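SIS domain protein (Listeria monocytogenes str. 4b F2365, PDB 3FXA) probably binds phosphorylated sugars through its SIS domain and may act as a sugar-phosphate isomerase. Local coordinates at residues 62-65 against 66-70; 129-132 against 133-136; 3-6 against 7-11; 22-25 against 26-29. All coordinates share one frame; numbering follows the deposited sequence. Where two conformers were deposited one is given.

Interaction 1 (62-65 against 66-70); sequences KLVH and SFNCI
The imidazole of His65 carries the sulfur of Cys69 over one face: SG sits 3.6 Å from the ring centroid, 33° off the ring normal, in a sulfur-aromatic contact between residues one helical turn apart. The sulfur is displaced toward one nitrogen, since its nearest ring atom is NE2 of His65, 3.2 Å from SG of Cys69. With CG of His65 opposite the backbone N, the ring stands out from the helix with one face beneath the Cys69 sulfur. The second ring, that of Phe67, lies side by side with Leu63 and points the same way, its CE2 3.9 Å from Leu63 CB.

Between Lys62 and Ser66 the contact is polar. The lysine chain bends at chi2 (-63°), which folds its ammonium back so that NZ donates to Ser66 OG at 2.8 Å. The same NZ forms a salt bridge with Asp168 of helix 157-177. Backbone i to i+4 bonds run beneath all four pairs, the straightest from Ser66 N to Lys62 O (3.0 Å, 174°). Asn68 uses OD1 to accept from Ala74 N, at the start of the next strand.

Helix 55-69 is the crossover of the beta-alpha-beta unit between strands 48-51 and 74-76. Leu63 and Phe67 pack onto the sheet and onto helix 157-177, while His65 and Cys69 meet His84 of the third subunit. Helix 157-177 thus meets both hydrocarbon and the buried lysine, whose ammonium is answered by the Asp168 carboxylate and the Ser66 hydroxyl; this would be expected to keep it protonated.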
loop_
_atom_site.group_PDB
_atom_site.type_symbol
_atom_site.label_atom_id
_atom_site.label_comp_id
_atom_site.label_asym_id
_atom_site.label_seq_id
_atom_site.Cartn_x
_atom_site.Cartn_y
_atom_site.Cartn_z
ATOM N N LYS A 62 -9.781 -5.695 2.436
ATOM C CA LYS A 62 -10.670 -6.640 1.742
ATOM C C LYS A 62 -12.014 -5.921 1.484
ATOM O O LYS A 62 -12.531 -5.945 0.356
ATOM C CB LYS A 62 -10.805 -7.959 2.521
ATOM C CG LYS A 62 -11.066 -9.184 1.635
ATOM C CD LYS A 62 -12.366 -9.093 0.892
ATOM C CE LYS A 62 -12.613 -10.261 0.031
ATOM N NZ LYS A 62 -14.004 -10.270 -0.498
ATOM N N LEU A 63 -12.546 -5.249 2.503
ATOM C CA LEU A 63 -13.747 -4.421 2.339
ATOM C C LEU A 63 -13.584 -3.403 1.184
ATOM O O LEU A 63 -14.445 -3.304 0.289
ATOM C CB LEU A 63 -14.112 -3.668 3.604
ATOM C CG LEU A 63 -14.880 -4.348 4.749
ATOM C CD1 LEU A 63 -14.163 -5.532 5.371
ATOM C CD2 LEU A 63 -15.229 -3.292 5.794
ATOM N N VAL A 64 -12.466 -2.687 1.206
ATOM C CA VAL A 64 -12.148 -1.671 0.193
ATOM C C VAL A 64 -12.096 -2.252 -1.209
ATOM O O VAL A 64 -12.745 -1.729 -2.096
ATOM C CB VAL A 64 -10.830 -0.927 0.547
ATOM C CG1 VAL A 64 -10.300 -0.093 -0.661
ATOM C CG2 VAL A 64 -11.007 -0.046 1.830
ATOM N N HIS A 65 -11.409 -3.381 -1.406
ATOM C CA HIS A 65 -11.418 -3.995 -2.735
ATOM C C HIS A 65 -12.842 -4.375 -3.224
ATOM O O HIS A 65 -13.267 -3.992 -4.330
ATOM C CB HIS A 65 -10.527 -5.238 -2.807
ATOM C CG HIS A 65 -10.598 -5.938 -4.139
ATOM N ND1 HIS A 65 -9.943 -5.470 -5.260
ATOM C CD2 HIS A 65 -11.329 -7.004 -4.549
ATOM C CE1 HIS A 65 -10.236 -6.236 -6.287
ATOM N NE2 HIS A 65 -11.075 -7.176 -5.887
ATOM N N SER A 66 -13.535 -5.140 -2.390
ATOM C CA SER A 66 -14.857 -5.646 -2.740
ATOM C C SER A 66 -15.933 -4.574 -2.907
ATOM O O SER A 66 -16.792 -4.718 -3.788
ATOM C CB SER A 66 -15.273 -6.799 -1.810
ATOM O OG SER A 66 -14.360 -7.878 -1.981
ATOM N N PHE A 67 -15.858 -3.494 -2.130
ATOM C CA PHE A 67 -16.797 -2.364 -2.287
ATOM C C PHE A 67 -16.558 -1.742 -3.668
ATOM O O PHE A 67 -17.509 -1.533 -4.442
ATOM C CB PHE A 67 -16.656 -1.308 -1.171
ATOM C CG PHE A 67 -17.340 -1.653 0.098
ATOM C CD1 PHE A 67 -18.714 -1.993 0.099
ATOM C CD2 PHE A 67 -16.692 -1.522 1.332
ATOM C CE1 PHE A 67 -19.383 -2.261 1.314
ATOM C CE2 PHE A 67 -17.374 -1.791 2.531
ATOM C CZ PHE A 67 -18.692 -2.159 2.522
ATOM N N ASN A 68 -15.300 -1.494 -4.016
ATOM C CA ASN A 68 -14.969 -0.982 -5.357
ATOM C C ASN A 68 -15.468 -1.875 -6.475
ATOM O O ASN A 68 -16.025 -1.386 -7.455
ATOM C CB ASN A 68 -13.486 -0.659 -5.519
ATOM C CG ASN A 68 -13.090 0.577 -4.758
ATOM O OD1 ASN A 68 -13.731 1.621 -4.891
ATOM N ND2 ASN A 68 -12.012 0.500 -3.993
ATOM N N CYS A 69 -15.350 -3.190 -6.296
ATOM C CA CYS A 69 -15.832 -4.134 -7.285
ATOM C C CYS A 69 -17.322 -4.012 -7.614
ATOM O O CYS A 69 -17.711 -4.325 -8.739
ATOM C CB CYS A 69 -15.522 -5.570 -6.862
ATOM S SG CYS A 69 -13.815 -5.987 -6.893
ATOM N N ILE A 70 -18.124 -3.544 -6.638
ATOM C CA ILE A 70 -19.563 -3.373 -6.818
ATOM C C ILE A 70 -19.970 -1.897 -6.972
ATOM O O ILE A 70 -21.097 -1.501 -6.642
ATOM C CB ILE A 70 -20.393 -4.081 -5.732
ATOM C CG1 ILE A 70 -20.222 -3.466 -4.346
ATOM C CG2 ILE A 70 -20.058 -5.562 -5.723
ATOM C CD1 ILE A 70 -21.514 -3.565 -3.490
#

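Interaction 2 (129-132 against 133-136); sequences PDSV and IAKE
Ser131 and Ala134 meet where a single extended residue, Ser131 (psi 161°), comes just before the helix; from Val132 onward the backbone angles are helical. Two i to i+4 backbone bonds open the helix, Lys135 N to Ser131 O (2.9 Å) and Glu136 N to Val132 O (2.7 Å). Ser131 is the N-cap of helix 132-136. Its chi1 of 67° turns OG in over the first helical turn, where it accepts from Ala134 N at 3.2 Å with an N-H...O angle of 158°. The hydroxyl also bonds to the carbonyl O of Asn128, so it is held from both the helix and the loop.

Beside the cap, the methyl of Ala134 lies 3.4 Å from Ser131 OG and 3.6 Å from the carbonyl O of Pro129. Lys135 runs its extended chain back over the loop, bringing CE to 3.8 Å from Asp130 O. On another side Val132 and Glu136 point the same way, with Val132 CG1 3.7 Å from Glu136 CG.

In the fold this is the link from strand 121-126 into the short helix ahead of strand 139-142. Ala134 rests on Thr126 and Phe140, and Ile133 on Leu108 and Leu109 of helix 106-109. The serine hydroxyl therefore supplies an acceptor to a first-turn N-H that has no earlier helical carbonyl to use, and tethers the helix start to Asn128.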
loop_
_atom_site.group_PDB
_atom_site.type_symbol
_atom_site.label_atom_id
_atom_site.label_comp_id
_atom_site.label_asym_id
_atom_site.label_seq_id
_atom_site.Cartn_x
_atom_site.Cartn_y
_atom_site.Cartn_z
ATOM N N PRO A 129 -19.007 -4.208 23.036
ATOM C CA PRO A 129 -20.063 -3.181 23.045
ATOM C C PRO A 129 -19.819 -1.975 23.985
ATOM O O PRO A 129 -20.510 -0.954 23.840
ATOM C CB PRO A 129 -21.311 -3.978 23.467
ATOM C CG PRO A 129 -20.798 -5.030 24.307
ATOM C CD PRO A 129 -19.450 -5.407 23.795
ATOM N N ASP A 130 -18.870 -2.106 24.924
ATOM C CA ASP A 130 -18.486 -1.053 25.885
ATOM C C ASP A 130 -17.210 -0.299 25.454
ATOM O O ASP A 130 -16.686 0.522 26.213
ATOM C CB ASP A 130 -18.306 -1.673 27.277
ATOM C CG ASP A 130 -19.561 -2.421 27.749
ATOM O OD1 ASP A 130 -20.687 -1.905 27.559
ATOM O OD2 ASP A 130 -19.432 -3.531 28.297
ATOM N N SER A 131 -16.711 -0.602 24.253
ATOM C CA SER A 131 -15.547 0.090 23.685
ATOM C C SER A 131 -15.923 1.475 23.151
ATOM O O SER A 131 -17.093 1.764 22.857
ATOM C CB SER A 131 -14.937 -0.738 22.547
ATOM O OG SER A 131 -15.786 -0.853 21.385
ATOM N N VAL A 132 -14.896 2.313 22.981
ATOM C CA VAL A 132 -15.066 3.666 22.440
ATOM C C VAL A 132 -15.640 3.621 21.020
ATOM O O VAL A 132 -16.589 4.341 20.714
ATOM C CB VAL A 132 -13.722 4.454 22.481
ATOM C CG1 VAL A 132 -13.821 5.749 21.657
ATOM C CG2 VAL A 132 -13.351 4.734 23.908
ATOM N N ILE A 133 -15.084 2.738 20.187
ATOM C CA ILE A 133 -15.516 2.556 18.799
ATOM C C ILE A 133 -17.011 2.154 18.743
ATOM O O ILE A 133 -17.762 2.725 17.967
ATOM C CB ILE A 133 -14.568 1.559 18.032
ATOM C CG1 ILE A 133 -13.227 2.256 17.761
ATOM C CG2 ILE A 133 -15.214 1.079 16.747
ATOM C CD1 ILE A 133 -12.155 1.442 17.075
ATOM N N ALA A 134 -17.421 1.214 19.595
ATOM C CA ALA A 134 -18.839 0.800 19.668
ATOM C C ALA A 134 -19.746 1.936 20.151
ATOM O O ALA A 134 -20.834 2.129 19.608
ATOM C CB ALA A 134 -19.012 -0.435 20.569
ATOM N N LYS A 135 -19.284 2.692 21.150
ATOM C CA LYS A 135 -20.078 3.784 21.745
ATOM C C LYS A 135 -20.158 5.052 20.888
ATOM O O LYS A 135 -21.195 5.733 20.868
ATOM C CB LYS A 135 -19.578 4.129 23.147
ATOM C CG LYS A 135 -19.878 3.081 24.219
ATOM C CD LYS A 135 -19.397 3.627 25.566
ATOM C CE LYS A 135 -19.726 2.729 26.729
ATOM N NZ LYS A 135 -19.417 3.411 28.022
ATOM N N GLU A 136 -19.072 5.366 20.184
ATOM C CA GLU A 136 -19.010 6.544 19.315
ATOM C C GLU A 136 -19.644 6.323 17.941
ATOM O O GLU A 136 -20.000 7.288 17.270
ATOM C CB GLU A 136 -17.550 7.014 19.149
ATOM C CG GLU A 136 -16.888 7.509 20.461
ATOM C CD GLU A 136 -17.514 8.773 21.034
ATOM O OE1 GLU A 136 -18.087 9.580 20.279
ATOM O OE2 GLU A 136 -17.433 8.956 22.264
#

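Interaction 3 (3-6 against 7-11); sequences DKQA and ILDNI
Gln5 and Asp9 reach across one turn of helix 4-23, near an N-terminus capped by Asp3. The amide NE2 of Gln5 donates to Asp9 OD1 at 2.8 Å, but the bond is weak, its N-H...O angle only 129°. The two groups are steeply turned, amide and carboxylate planes standing 71° apart. A bend in the glutamine chain at chi2 carries its amide toward Asp9, whose OD1 is turned back toward Gln5.

One residue round the helix, Lys4 and Leu8 run side by side, with leucine CD1 4.2 Å from both CG and CE of the lysine. Here the helix leans on the second subunit: Leu8 packs against Glu31 of that chain, and the extended Lys4 chain carries NZ to a salt bridge with Glu32 of the same neighbour. Ile11, a turn further on, touches Ala169 there. This end of the helix stands well away from the centre of its own chain and makes contact with the neighbouring subunit.

Underneath lies the regular series of i to i+4 backbone bonds that spaces these side chains, from Ile7 N to Asp3 O, Leu8 N to Lys4 O, Asp9 N to Gln5 O and Asn10 N to Ala6 O. At its beginning is the N-cap: the carboxylate oxygen OD1 of Asp3 accepts from Ala6 N at 3.0 Å, met nearly along its C-O axis, with an N-H...O angle of 155°.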
loop_
_atom_site.group_PDB
_atom_site.type_symbol
_atom_site.label_atom_id
_atom_site.label_comp_id
_atom_site.label_asym_id
_atom_site.label_seq_id
_atom_site.Cartn_x
_atom_site.Cartn_y
_atom_site.Cartn_z
ATOM N N ASP A 3 5.337 -35.121 12.307
ATOM C CA ASP A 3 5.099 -36.052 11.184
ATOM C C ASP A 3 3.899 -35.614 10.344
ATOM O O ASP A 3 3.156 -34.703 10.742
ATOM C CB ASP A 3 5.028 -37.548 11.621
ATOM C CG ASP A 3 3.856 -37.889 12.571
ATOM O OD1 ASP A 3 2.829 -37.170 12.652
ATOM O OD2 ASP A 3 3.971 -38.946 13.234
ATOM N N LYS A 4 3.725 -36.258 9.188
ATOM C CA LYS A 4 2.667 -35.907 8.222
ATOM C C LYS A 4 1.271 -35.805 8.843
ATOM O O LYS A 4 0.583 -34.797 8.664
ATOM C CB LYS A 4 2.664 -36.896 7.036
ATOM C CG LYS A 4 1.628 -36.590 5.937
ATOM C CD LYS A 4 1.658 -37.602 4.797
ATOM C CE LYS A 4 0.562 -37.292 3.794
ATOM N NZ LYS A 4 0.562 -38.226 2.647
ATOM N N GLN A 5 0.880 -36.832 9.590
ATOM C CA GLN A 5 -0.442 -36.865 10.207
ATOM C C GLN A 5 -0.651 -35.784 11.282
ATOM O O GLN A 5 -1.746 -35.217 11.363
ATOM C CB GLN A 5 -0.743 -38.273 10.768
ATOM C CG GLN A 5 -2.217 -38.505 11.066
ATOM C CD GLN A 5 -3.110 -38.345 9.841
ATOM O OE1 GLN A 5 -2.721 -38.679 8.716
ATOM N NE2 GLN A 5 -4.308 -37.807 10.056
ATOM N N ALA A 6 0.383 -35.488 12.078
ATOM C CA ALA A 6 0.306 -34.434 13.101
ATOM C C ALA A 6 0.094 -33.056 12.429
ATOM O O ALA A 6 -0.697 -32.247 12.917
ATOM C CB ALA A 6 1.551 -34.420 13.998
ATOM N N ILE A 7 0.762 -32.831 11.294
ATOM C CA ILE A 7 0.596 -31.586 10.515
ATOM C C ILE A 7 -0.832 -31.441 10.018
ATOM O O ILE A 7 -1.477 -30.392 10.254
ATOM C CB ILE A 7 1.590 -31.511 9.330
ATOM C CG1 ILE A 7 3.004 -31.296 9.888
ATOM C CG2 ILE A 7 1.194 -30.377 8.332
ATOM C CD1 ILE A 7 4.115 -31.297 8.873
ATOM N N LEU A 8 -1.327 -32.486 9.353
ATOM C CA LEU A 8 -2.693 -32.523 8.811
ATOM C C LEU A 8 -3.778 -32.391 9.882
ATOM O O LEU A 8 -4.765 -31.701 9.652
ATOM C CB LEU A 8 -2.932 -33.795 7.972
ATOM C CG LEU A 8 -2.117 -33.921 6.683
ATOM C CD1 LEU A 8 -2.326 -35.290 6.072
ATOM C CD2 LEU A 8 -2.502 -32.834 5.670
ATOM N N ASP A 9 -3.600 -33.056 11.031
ATOM C CA ASP A 9 -4.548 -32.924 12.154
ATOM C C ASP A 9 -4.598 -31.478 12.667
ATOM O O ASP A 9 -5.679 -30.947 12.894
ATOM C CB ASP A 9 -4.218 -33.893 13.300
ATOM C CG ASP A 9 -4.469 -35.356 12.934
ATOM O OD1 ASP A 9 -4.898 -35.653 11.799
ATOM O OD2 ASP A 9 -4.232 -36.220 13.797
ATOM N N ASN A 10 -3.428 -30.855 12.825
ATOM C CA ASN A 10 -3.322 -29.432 13.266
ATOM C C ASN A 10 -4.076 -28.500 12.296
ATOM O O ASN A 10 -4.915 -27.668 12.714
ATOM C CB ASN A 10 -1.823 -29.059 13.406
ATOM C CG ASN A 10 -1.584 -27.661 13.993
ATOM O OD1 ASN A 10 -1.923 -26.636 13.388
ATOM N ND2 ASN A 10 -0.933 -27.617 15.143
ATOM N N ILE A 11 -3.758 -28.655 11.006
ATOM C CA ILE A 11 -4.397 -27.947 9.890
ATOM C C ILE A 11 -5.919 -28.127 9.884
ATOM O O ILE A 11 -6.667 -27.148 9.878
ATOM C CB ILE A 11 -3.772 -28.346 8.514
ATOM C CG1 ILE A 11 -2.378 -27.694 8.390
ATOM C CG2 ILE A 11 -4.676 -27.895 7.332
ATOM C CD1 ILE A 11 -1.621 -27.997 7.080
#

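Interaction 4 (22-25 against 26-29); sequences ISRL and PEVT
Arg24 holds Glu27 through NE and NH2, both donating to the single oxygen OE1 in a salt bridge. The lengths are 3.2 Å from Arg24 NE to Glu27 OE1 and 3.1 Å from Arg24 NH2 to the same oxygen. Both nitrogens come from one face of the carboxylate, NE from above its plane and NH2 on the anti side, also out of the plane; the guanidinium plane stands 79° from it. A bend at chi3 (62°) turns the arginine tip over the short helix 25-28.

Below it, the carbonyl O of Leu25 collects three donors: Thr29 OG1 at 2.7 Å, Thr29 N at 3.0 Å and Val28 N at 3.3 Å. Glu27 N bonds to Arg24 O, closing the first turn.

Packing surrounds these bonds: the Val28 CG1 methyl lies 3.6 Å from Arg24 NH1, and the apolar pair is Val28 CG2 with Leu25 CD2, 3.9 Å. Leu25 itself sits on Ala162, Ala165 and Ser166 of helix 157-177, while Leu25, Pro26 and Thr29 pack on Trp15 of the second subunit.

This turn redirects the chain after helix 4-23. The ion pair holds its outer side, while the thrice-bonded Leu25 carbonyl ties down Val28, the helix's last residue, and Thr29 beyond it, fixing how the chain leaves.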
loop_
_atom_site.group_PDB
_atom_site.type_symbol
_atom_site.label_atom_id
_atom_site.label_comp_id
_atom_site.label_asym_id
_atom_site.label_seq_id
_atom_site.Cartn_x
_atom_site.Cartn_y
_atom_site.Cartn_z
ATOM N N ILE A 22 -17.544 -18.648 11.001
ATOM C CA ILE A 22 -18.383 -18.070 9.942
ATOM C C ILE A 22 -19.804 -18.593 10.089
ATOM O O ILE A 22 -20.748 -17.826 9.948
ATOM C CB ILE A 22 -17.892 -18.423 8.536
ATOM C CG1 ILE A 22 -16.474 -17.908 8.342
ATOM C CG2 ILE A 22 -18.813 -17.833 7.443
ATOM C CD1 ILE A 22 -15.925 -18.320 7.090
ATOM N N SER A 23 -19.952 -19.899 10.345
ATOM C CA SER A 23 -21.296 -20.465 10.503
ATOM C C SER A 23 -22.079 -19.818 11.654
ATOM O O SER A 23 -23.300 -19.699 11.552
ATOM C CB SER A 23 -21.290 -21.998 10.616
ATOM O OG SER A 23 -20.643 -22.447 11.776
ATOM N N ARG A 24 -21.391 -19.358 12.715
ATOM C CA ARG A 24 -22.039 -18.681 13.855
ATOM C C ARG A 24 -22.316 -17.179 13.657
ATOM O O ARG A 24 -22.818 -16.503 14.580
ATOM C CB ARG A 24 -21.216 -18.876 15.133
ATOM C CG ARG A 24 -21.260 -20.285 15.692
ATOM C CD ARG A 24 -20.673 -20.374 17.104
ATOM N NE ARG A 24 -21.420 -19.574 18.092
ATOM C CZ ARG A 24 -21.016 -18.443 18.705
ATOM N NH1 ARG A 24 -19.811 -17.892 18.508
ATOM N NH2 ARG A 24 -21.843 -17.852 19.572
ATOM N N LEU A 25 -22.042 -16.633 12.466
ATOM C CA LEU A 25 -22.252 -15.199 12.249
ATOM C C LEU A 25 -23.648 -14.658 12.603
ATOM O O LEU A 25 -23.728 -13.594 13.190
ATOM C CB LEU A 25 -21.746 -14.735 10.862
ATOM C CG LEU A 25 -20.221 -14.617 10.762
ATOM C CD1 LEU A 25 -19.807 -14.365 9.317
ATOM C CD2 LEU A 25 -19.718 -13.465 11.650
ATOM N N PRO A 26 -24.740 -15.406 12.315
ATOM C CA PRO A 26 -26.058 -14.928 12.728
ATOM C C PRO A 26 -26.248 -14.673 14.255
ATOM O O PRO A 26 -26.994 -13.760 14.623
ATOM C CB PRO A 26 -26.990 -16.047 12.252
ATOM C CG PRO A 26 -26.287 -16.655 11.111
ATOM C CD PRO A 26 -24.848 -16.638 11.507
ATOM N N GLU A 27 -25.545 -15.429 15.103
ATOM C CA GLU A 27 -25.620 -15.302 16.567
ATOM C C GLU A 27 -24.819 -14.131 17.154
ATOM O O GLU A 27 -25.217 -13.571 18.186
ATOM C CB GLU A 27 -25.142 -16.591 17.246
ATOM C CG GLU A 27 -25.862 -17.870 16.844
ATOM C CD GLU A 27 -25.212 -19.121 17.454
ATOM O OE1 GLU A 27 -24.517 -19.016 18.496
ATOM O OE2 GLU A 27 -25.397 -20.215 16.879
ATOM N N VAL A 28 -23.720 -13.760 16.480
ATOM C CA VAL A 28 -22.768 -12.750 16.966
ATOM C C VAL A 28 -22.896 -11.370 16.289
ATOM O O VAL A 28 -22.308 -10.396 16.768
ATOM C CB VAL A 28 -21.323 -13.290 16.846
ATOM C CG1 VAL A 28 -21.214 -14.704 17.520
ATOM C CG2 VAL A 28 -20.888 -13.331 15.385
ATOM N N THR A 29 -23.641 -11.291 15.184
ATOM C CA THR A 29 -23.947 -10.037 14.519
ATOM C C THR A 29 -25.339 -9.534 14.960
ATOM O O THR A 29 -26.132 -10.281 15.612
ATOM C CB THR A 29 -23.877 -10.162 12.973
ATOM O OG1 THR A 29 -24.748 -11.210 12.532
ATOM C CG2 THR A 29 -22.475 -10.487 12.477
#

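Overall arrangement
Along the chain the order is interaction 3, interaction 4, interaction 1, interaction 2, and none touches another. Interactions 3 and 4 mark the two ends of helix 4-23, their centres about 28 Å apart; interaction 3 reaches out to the second subunit, and interaction 4 turns the chain back beside helix 157-177 and meets the same neighbour. Interaction 1 lies in the helix joining strands 48-51 and 74-76, while interaction 2 starts the helix between strands 121-126 and 139-142, about 25 Å away between centres and across the middle of the chain. Interactions 1, 3 and 4 all touch the second subunit, so the parallel-sheet SIS domain and its N-terminal helix both contribute to the four-chain assembly.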